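Local coordinates for protein octaprenyl Pyrophosphate Synthase (Helicobacter pylori, PDB 3TC1) that probably builds the long octaprenyl diphosphate chain by adding isopentenyl diphosphate units to an allylic diphosphate in magnesium-dependent condensations, at residues Leu159-Lys162 against Thr163-Ile167. Numbering follows the deposited sequence.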
loop_
_atom_site.group_PDB
_atom_site.type_symbol
_atom_site.label_atom_id
_atom_site.label_comp_id
_atom_site.label_asym_id
_atom_site.label_seq_id
_atom_site.Cartn_x
_atom_site.Cartn_y
_atom_site.Cartn_z
ATOM N N LEU B 159 -7.952 14.671 -10.979
ATOM C CA LEU B 159 -6.743 15.485 -10.874
ATOM C C LEU B 159 -6.496 15.920 -9.438
ATOM O O LEU B 159 -5.363 15.880 -8.953
ATOM C CB LEU B 159 -6.838 16.729 -11.767
ATOM C CG LEU B 159 -5.926 16.687 -12.996
ATOM C CD1 LEU B 159 -6.390 15.553 -13.890
ATOM C CD2 LEU B 159 -5.951 18.015 -13.754
ATOM N N GLU B 160 -7.561 16.342 -8.767
ATOM C CA GLU B 160 -7.470 16.786 -7.381
ATOM C C GLU B 160 -7.070 15.638 -6.449
ATOM O O GLU B 160 -6.192 15.794 -5.589
ATOM C CB GLU B 160 -8.814 17.372 -6.942
ATOM C CG GLU B 160 -9.190 18.671 -7.637
ATOM C CD GLU B 160 -10.688 18.936 -7.599
ATOM O OE1 GLU B 160 -11.368 18.357 -6.728
ATOM O OE2 GLU B 160 -11.187 19.725 -8.432
ATOM N N ASP B 161 -7.710 14.486 -6.620
ATOM C CA ASP B 161 -7.408 13.328 -5.786
ATOM C C ASP B 161 -6.047 12.700 -6.045
ATOM O O ASP B 161 -5.314 12.392 -5.103
ATOM C CB ASP B 161 -8.486 12.250 -5.947
ATOM C CG ASP B 161 -9.757 12.577 -5.190
ATOM O OD1 ASP B 161 -9.709 13.456 -4.305
ATOM O OD2 ASP B 161 -10.800 11.947 -5.462
ATOM N N LYS B 162 -5.703 12.501 -7.316
ATOM C CA LYS B 162 -4.426 11.875 -7.656
ATOM C C LYS B 162 -3.190 12.757 -7.610
ATOM O O LYS B 162 -2.084 12.253 -7.411
ATOM C CB LYS B 162 -4.493 11.235 -9.045
ATOM C CG LYS B 162 -5.290 9.953 -9.115
ATOM C CD LYS B 162 -5.018 9.218 -10.422
ATOM C CE LYS B 162 -3.551 8.816 -10.530
ATOM N NZ LYS B 162 -3.238 8.161 -11.829
ATOM N N THR B 163 -3.356 14.065 -7.790
ATOM C CA THR B 163 -2.197 14.948 -7.797
ATOM C C THR B 163 -2.223 16.193 -6.920
ATOM O O THR B 163 -1.314 16.409 -6.123
ATOM C CB THR B 163 -1.882 15.432 -9.241
ATOM O OG1 THR B 163 -1.631 14.303 -10.084
ATOM C CG2 THR B 163 -0.661 16.344 -9.248
ATOM N N ALA B 164 -3.250 17.016 -7.078
ATOM C CA ALA B 164 -3.328 18.279 -6.350
ATOM C C ALA B 164 -3.326 18.224 -4.828
ATOM O O ALA B 164 -2.511 18.886 -4.189
ATOM C CB ALA B 164 -4.529 19.074 -6.839
ATOM N N HIS B 165 -4.239 17.453 -4.248
ATOM C CA HIS B 165 -4.341 17.357 -2.793
ATOM C C HIS B 165 -3.100 16.856 -2.064
ATOM O O HIS B 165 -2.852 17.249 -0.928
ATOM C CB HIS B 165 -5.549 16.502 -2.409
ATOM C CG HIS B 165 -6.860 17.198 -2.611
ATOM N ND1 HIS B 165 -7.202 18.348 -1.933
ATOM C CD2 HIS B 165 -7.900 16.921 -3.432
ATOM C CE1 HIS B 165 -8.398 18.750 -2.328
ATOM N NE2 HIS B 165 -8.844 17.902 -3.237
ATOM N N PHE B 166 -2.327 15.984 -2.699
ATOM C CA PHE B 166 -1.116 15.478 -2.071
ATOM C C PHE B 166 -0.086 16.607 -1.947
ATOM O O PHE B 166 0.555 16.766 -0.903
ATOM C CB PHE B 166 -0.564 14.304 -2.885
ATOM C CG PHE B 166 0.703 13.715 -2.336
ATOM C CD1 PHE B 166 0.926 13.645 -0.963
ATOM C CD2 PHE B 166 1.663 13.191 -3.195
ATOM C CE1 PHE B 166 2.091 13.059 -0.456
ATOM C CE2 PHE B 166 2.826 12.603 -2.699
ATOM C CZ PHE B 166 3.039 12.538 -1.325
ATOM N N ILE B 167 0.077 17.397 -3.005
ATOM C CA ILE B 167 1.023 18.511 -2.949
ATOM C C ILE B 167 0.504 19.510 -1.912
ATOM O O ILE B 167 1.267 20.049 -1.106
ATOM C CB ILE B 167 1.175 19.195 -4.331
ATOM C CG1 ILE B 167 1.790 18.204 -5.322
ATOM C CG2 ILE B 167 2.068 20.436 -4.218
ATOM C CD1 ILE B 167 1.869 18.709 -6.758
HETATM O O HOH W 1 -3.238 14.111 -4.590
#
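H165 folds its imidazole back over the preceding turn of helix 152-177, with CD2 3.0 Å from the carbonyl O of E160 and 3.7 Å from E160 CB. CG of H165 stands anti to its own carbonyl carbon (chi1 -74°), which turns the ring toward E160 and D161; the D161 carboxylate runs alongside it, the two planes 39° apart. The backbone beneath is a wide, pi-type turn within the all-helical polyprenyl synthetase fold. H165 N bonds E160 O at 2.9 Å, nearly straight and in the carbonyl plane, and A164 N reaches L159 O at 3.0 Å, both five residues back. L159 O also takes a more bent bond from T163 N, above the carbonyl plane. Further out, R133 and R136 form salt bridges with D161, E168 accepts from H165 ND1, and Q197 of helix 182-205 pairs with T163 OG1; A164 packs on L190 and M194 of that helix. The T163 side chain lies about 9 Å from a bound magnesium ion. E160 and E168 would probably favour protonation of H165; D161, already paired, would add less, and R133 would oppose it. An inserted water satisfies D161 O (2.7 Å) and F166 N (2.8 Å), themselves 5.2 Å apart.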